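Cytochrome c551 (Achromobacter xylosoxidans, PDB 2ZON) probably shuttles single electrons between redox partner proteins, using a covalently attached c-type haem as its redox centre. Local coordinates at residues E13-Y16 / R17-V21; T68-E72 / A73-A77. One frame throughout, in Å; residues are numbered along the deposited sequence.

Contact 1. Residues E13-Y16 / R17-V21; sequences EKLY and RSACV. With HEM (protoporphyrin IX containing Fe), chain K.
Tyr16 and Cys20 meet one turn apart on the helix, ring carbon CD1 lying 3.5 Å from CB of Cys20, with the sulfur set obliquely to the ring, 5.5 Å from its centroid. That sulfur is bonded covalently to the haem: Cys20 SG to vinyl-derived carbon CAB measures 1.9 Å, the thioether expected of the first cysteine in the CXXCH motif of c-type cytochromes. Leu15 adds an apolar touch, its CD1 3.9 Å from CBB of the same haem substituent. Val21 crosses the tyrosine at about a right angle, CB packing on ring atom CE2, while its backbone N sits over the centre of one ring face.

Behind this shell the helix widens into a pi-type turn: Val21 N bonds to Tyr16 O, five residues back, at 3.0 Å. Ser18 OG, lying between its own N and carbonyl carbon (chi1 77°), donates to Leu15 O at 2.8 Å, adding to the two weak bonds that this oxygen accepts from Ser18 N and Ala19 N. On the outer side Glu13 and Arg17 run alongside each other; OE1 comes over one guanidinium face and makes a salt bridge to NH1 at 2.7 Å, the two planes 75° apart.

Helix 72-85 flanks helix 10-24, its Tyr81 meeting the Tyr16 ring with planes at about 50° and touching Glu13 and Arg17.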
loop_
_atom_site.group_PDB
_atom_site.type_symbol
_atom_site.label_atom_id
_atom_site.label_comp_id
_atom_site.label_asym_id
_atom_site.label_seq_id
_atom_site.Cartn_x
_atom_site.Cartn_y
_atom_site.Cartn_z
ATOM N N GLU D 13 3.092 36.357 12.199
ATOM C CA GLU D 13 2.360 35.107 11.993
ATOM C C GLU D 13 2.819 34.373 10.720
ATOM O O GLU D 13 3.016 33.168 10.742
ATOM C CB GLU D 13 0.852 35.361 11.938
ATOM C CG GLU D 13 0.028 34.075 11.825
ATOM C CD GLU D 13 -1.469 34.308 11.811
ATOM O OE1 GLU D 13 -2.196 33.310 11.587
ATOM O OE2 GLU D 13 -1.933 35.467 12.019
ATOM N N LYS D 14 2.998 35.110 9.625
ATOM C CA LYS D 14 3.451 34.517 8.356
ATOM C C LYS D 14 4.791 33.807 8.539
ATOM O O LYS D 14 4.973 32.681 8.068
ATOM C CB LYS D 14 3.590 35.601 7.280
ATOM C CG LYS D 14 4.043 35.089 5.934
ATOM C CD LYS D 14 4.118 36.250 4.963
ATOM C CE LYS D 14 4.490 35.795 3.560
ATOM N NZ LYS D 14 5.953 35.601 3.434
ATOM N N LEU D 15 5.731 34.472 9.205
ATOM C CA LEU D 15 7.025 33.852 9.481
ATOM C C LEU D 15 6.834 32.628 10.374
ATOM O O LEU D 15 7.388 31.539 10.112
ATOM C CB LEU D 15 7.958 34.849 10.163
ATOM C CG LEU D 15 9.478 34.778 9.954
ATOM C CD1 LEU D 15 10.240 35.094 11.251
ATOM C CD2 LEU D 15 10.033 33.523 9.248
ATOM N N TYR D 16 6.018 32.796 11.414
ATOM C CA TYR D 16 5.761 31.705 12.345
ATOM C C TYR D 16 5.241 30.491 11.566
ATOM O O TYR D 16 5.759 29.385 11.725
ATOM C CB TYR D 16 4.767 32.107 13.452
ATOM C CG TYR D 16 4.507 30.921 14.362
ATOM C CD1 TYR D 16 5.319 30.667 15.474
ATOM C CD2 TYR D 16 3.491 30.008 14.065
ATOM C CE1 TYR D 16 5.103 29.526 16.287
ATOM C CE2 TYR D 16 3.274 28.885 14.860
ATOM C CZ TYR D 16 4.071 28.653 15.964
ATOM O OH TYR D 16 3.831 27.522 16.723
ATOM N N ARG D 17 4.235 30.710 10.709
ATOM C CA ARG D 17 3.604 29.616 9.966
ATOM C C ARG D 17 4.540 28.945 8.953
ATOM O O ARG D 17 4.336 27.791 8.586
ATOM C CB ARG D 17 2.364 30.125 9.232
ATOM C CG ARG D 17 1.063 29.804 9.904
ATOM C CD ARG D 17 0.967 30.423 11.275
ATOM N NE ARG D 17 -0.325 30.162 11.924
ATOM C CZ ARG D 17 -1.506 30.498 11.411
ATOM N NH1 ARG D 17 -1.577 31.097 10.228
ATOM N NH2 ARG D 17 -2.620 30.244 12.080
ATOM N N SER D 18 5.550 29.675 8.496
ATOM C CA SER D 18 6.447 29.148 7.478
ATOM C C SER D 18 7.566 28.318 8.089
ATOM O O SER D 18 8.063 27.389 7.450
ATOM C CB SER D 18 7.067 30.295 6.694
ATOM O OG SER D 18 8.103 30.887 7.461
ATOM N N ALA D 19 7.972 28.655 9.307
ATOM C CA ALA D 19 9.216 28.115 9.870
ATOM C C ALA D 19 9.116 27.677 11.331
ATOM O O ALA D 19 9.189 26.473 11.650
ATOM C CB ALA D 19 10.327 29.146 9.712
ATOM N N CYS D 20 8.948 28.658 12.214
ATOM C CA CYS D 20 8.956 28.454 13.665
ATOM C C CYS D 20 8.006 27.346 14.116
ATOM O O CYS D 20 8.284 26.668 15.110
ATOM C CB CYS D 20 8.530 29.737 14.370
ATOM S SG CYS D 20 9.396 31.208 13.758
ATOM N N VAL D 21 6.880 27.215 13.412
ATOM C CA VAL D 21 5.826 26.250 13.737
ATOM C C VAL D 21 6.358 24.819 13.789
ATOM O O VAL D 21 5.807 23.978 14.499
ATOM C CB VAL D 21 4.642 26.333 12.708
ATOM C CG1 VAL D 21 5.140 26.042 11.286
ATOM C CG2 VAL D 21 3.459 25.416 13.099
HETATM C CHA HEM K . 12.735 28.870 22.484
HETATM C CHB HEM K . 10.805 31.775 19.173
HETATM C CHC HEM K . 12.230 28.721 15.760
HETATM C CHD HEM K . 13.097 25.430 19.133
HETATM C C1A HEM K . 12.130 30.002 21.931
HETATM C C2A HEM K . 11.772 31.184 22.582
HETATM C C3A HEM K . 11.225 32.004 21.616
HETATM C C4A HEM K . 11.259 31.330 20.406
HETATM C CMA HEM K . 10.662 33.426 21.793
HETATM C CAA HEM K . 11.954 31.480 24.067
HETATM C CBA HEM K . 13.377 31.917 24.348
HETATM C CGA HEM K . 13.880 31.227 25.617
HETATM O O1A HEM K . 13.662 30.002 25.740
HETATM O O2A HEM K . 14.462 31.954 26.435
HETATM C C1B HEM K . 11.095 31.278 17.907
HETATM C C2B HEM K . 10.887 31.907 16.693
HETATM C C3B HEM K . 11.311 31.051 15.698
HETATM C C4B HEM K . 11.723 29.880 16.347
HETATM C CMB HEM K . 10.336 33.347 16.545
HETATM C CAB HEM K . 11.213 31.288 14.189
HETATM C CBB HEM K . 11.876 32.590 13.703
HETATM C C1C HEM K . 12.566 27.488 16.324
HETATM C C2C HEM K . 12.899 26.303 15.669
HETATM C C3C HEM K . 13.170 25.334 16.624
HETATM C C4C HEM K . 12.971 25.974 17.855
HETATM C CMC HEM K . 12.940 26.140 14.142
HETATM C CAC HEM K . 13.479 23.872 16.294
HETATM C CBC HEM K . 14.726 23.573 15.452
HETATM C C1D HEM K . 13.171 26.066 20.372
HETATM C C2D HEM K . 13.589 25.527 21.589
HETATM C C3D HEM K . 13.492 26.498 22.561
HETATM C C4D HEM K . 13.002 27.631 21.912
HETATM C CMD HEM K . 14.080 24.083 21.796
HETATM C CAD HEM K . 13.872 26.384 24.055
HETATM C CBD HEM K . 15.386 26.605 24.209
HETATM C CGD HEM K . 15.986 25.933 25.462
HETATM O O1D HEM K . 15.483 26.236 26.566
HETATM O O2D HEM K . 16.942 25.133 25.296
HETATM N NA HEM K . 11.808 30.125 20.632
HETATM N NB HEM K . 11.602 30.052 17.667
HETATM N NC HEM K . 12.613 27.258 17.646
HETATM N ND HEM K . 12.825 27.342 20.603
HETATM FE FE HEM K . 12.183 28.703 19.171
HETATM O O HOH W 1 7.455 33.985 6.071
#

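Contact 2. Residues T68-E72 / A73-A77; sequences TAADE and ATLRA
Asp71 and Thr74 join at the N-cap of helix 72-85, where the aspartate side chain receives the backbone amide of the residue three positions on. From CB the Asp71 side chain reaches forward to the first turn: CG lies between the backbone N and the carbonyl carbon (chi1 73°), which brings OD1 round to the helix end. There Thr74 N meets OD1 at 2.9 Å, nearly in line with the C-O bond, and Thr74 OG1 gives a second bond from above the carboxylate plane, 38° out of it. The two donors approach from different directions, which limits rotation of the carboxylate. A negative charge here would probably interact favourably with the positive end of the helix dipole. Asp71 O starts the regular helical bonding, with Leu75 N 2.9 Å away in a nearly straight bond.

Beside the cap, Leu75 reaches back over the incoming loop. Its CB lies beside Asp71 O and Glu72 O, 3.6 Å from each; CG is 4.0 Å from Ala70 CB, CD1 rests 3.7 Å from Ala70 O, and CD2 slides past Thr68 OG1. That hydroxyl accepts from Ala70 N at 3.2 Å, forming an ST turn, and is also hydrogen-bonded to Arg65 O. Leu75 belongs to the haem pocket and also packs on Leu52 and Leu56 of helix 48-57.

On the exposed side Glu72, next after the cap, forms a salt bridge with Arg76 one turn later. Arg76 is extended as far as CD and then bends at chi3 (-67°), which turns the guanidinium toward the glutamate. Glu72 OE2 receives Arg76 NH1 on its anti side at 2.7 Å, and one water bridges the pair, donating to OE2 and accepting from Arg76 NH2 at 2.7 Å.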
loop_
_atom_site.group_PDB
_atom_site.type_symbol
_atom_site.label_atom_id
_atom_site.label_comp_id
_atom_site.label_asym_id
_atom_site.label_seq_id
_atom_site.Cartn_x
_atom_site.Cartn_y
_atom_site.Cartn_z
ATOM N N THR D 68 15.976 30.799 10.269
ATOM C CA THR D 68 15.496 31.554 9.114
ATOM C C THR D 68 16.517 32.609 8.684
ATOM O O THR D 68 17.528 32.820 9.361
ATOM C CB THR D 68 14.163 32.275 9.418
ATOM O OG1 THR D 68 14.417 33.396 10.277
ATOM C CG2 THR D 68 13.169 31.341 10.082
ATOM N N ALA D 69 16.233 33.262 7.559
ATOM C CA ALA D 69 17.042 34.390 7.099
ATOM C C ALA D 69 16.246 35.686 7.242
ATOM O O ALA D 69 16.544 36.688 6.582
ATOM C CB ALA D 69 17.456 34.188 5.661
ATOM N N ALA D 70 15.233 35.668 8.105
ATOM C CA ALA D 70 14.360 36.835 8.304
ATOM C C ALA D 70 15.136 37.980 8.935
ATOM O O ALA D 70 16.094 37.755 9.676
ATOM C CB ALA D 70 13.189 36.462 9.185
ATOM N N ASP D 71 14.712 39.208 8.654
ATOM C CA ASP D 71 15.330 40.341 9.307
ATOM C C ASP D 71 14.855 40.517 10.762
ATOM O O ASP D 71 13.887 39.865 11.215
ATOM C CB ASP D 71 15.256 41.624 8.437
ATOM C CG ASP D 71 13.860 42.247 8.371
ATOM O OD1 ASP D 71 12.946 41.794 9.075
ATOM O OD2 ASP D 71 13.694 43.221 7.591
ATOM N N GLU D 72 15.563 41.361 11.506
ATOM C CA GLU D 72 15.267 41.551 12.918
ATOM C C GLU D 72 13.823 41.997 13.147
ATOM O O GLU D 72 13.160 41.496 14.060
ATOM C CB GLU D 72 16.278 42.529 13.538
ATOM C CG GLU D 72 16.230 42.626 15.052
ATOM C CD GLU D 72 16.961 43.866 15.549
ATOM O OE1 GLU D 72 18.197 43.936 15.355
ATOM O OE2 GLU D 72 16.298 44.784 16.083
ATOM N N ALA D 73 13.322 42.925 12.320
ATOM C CA ALA D 73 11.938 43.394 12.479
ATOM C C ALA D 73 10.907 42.273 12.286
ATOM O O ALA D 73 9.873 42.245 12.970
ATOM C CB ALA D 73 11.644 44.547 11.522
ATOM N N THR D 74 11.172 41.373 11.338
ATOM C CA THR D 74 10.224 40.304 11.055
ATOM C C THR D 74 10.298 39.307 12.215
ATOM O O THR D 74 9.276 38.808 12.677
ATOM C CB THR D 74 10.515 39.612 9.713
ATOM O OG1 THR D 74 10.462 40.579 8.653
ATOM C CG2 THR D 74 9.486 38.502 9.425
ATOM N N LEU D 75 11.523 39.011 12.669
ATOM C CA LEU D 75 11.685 38.149 13.846
ATOM C C LEU D 75 11.006 38.753 15.087
ATOM O O LEU D 75 10.368 38.034 15.855
ATOM C CB LEU D 75 13.169 37.847 14.127
ATOM C CG LEU D 75 13.894 36.966 13.104
ATOM C CD1 LEU D 75 15.412 37.051 13.252
ATOM C CD2 LEU D 75 13.456 35.524 13.208
ATOM N N ARG D 76 11.143 40.064 15.283
ATOM C CA ARG D 76 10.449 40.728 16.395
ATOM C C ARG D 76 8.942 40.504 16.314
ATOM O O ARG D 76 8.280 40.233 17.335
ATOM C CB ARG D 76 10.757 42.223 16.401
ATOM C CG ARG D 76 10.005 42.987 17.479
ATOM C CD ARG D 76 10.349 44.454 17.465
ATOM N NE ARG D 76 11.735 44.636 17.865
ATOM C CZ ARG D 76 12.735 44.896 17.033
ATOM N NH1 ARG D 76 13.965 45.022 17.512
ATOM N NH2 ARG D 76 12.512 45.035 15.726
ATOM N N ALA D 77 8.408 40.627 15.096
ATOM C CA ALA D 77 6.986 40.437 14.838
ATOM C C ALA D 77 6.532 39.001 15.125
ATOM O O ALA D 77 5.419 38.786 15.621
ATOM C CB ALA D 77 6.643 40.842 13.398
HETATM O O HOH W 2 14.447 45.929 14.105
#

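In the fold
The two contacts come from helices packed against each other near the haem, their centres about 11 Å apart. Contact 1 lies within helix 10-24 and contact 2 spans the start of helix 72-85 with the loop before it. Leu15 is the main bridge: its CD1 comes 3.8 Å from Leu75 CD2 and also packs on Ala70 CB, and its CG touches Thr74 CG2. Ala19 CB adds a touch on Thr68 CG2. Both contacts are partly buried, each pairing an apolar inner side with a salt bridge between residues four apart outside. They differ in chemistry: 13-16/17-21 supplies a covalent haem link and an aromatic packing, whereas 68-72/73-77 contributes polar capping and a non-covalent haem wall through Leu75.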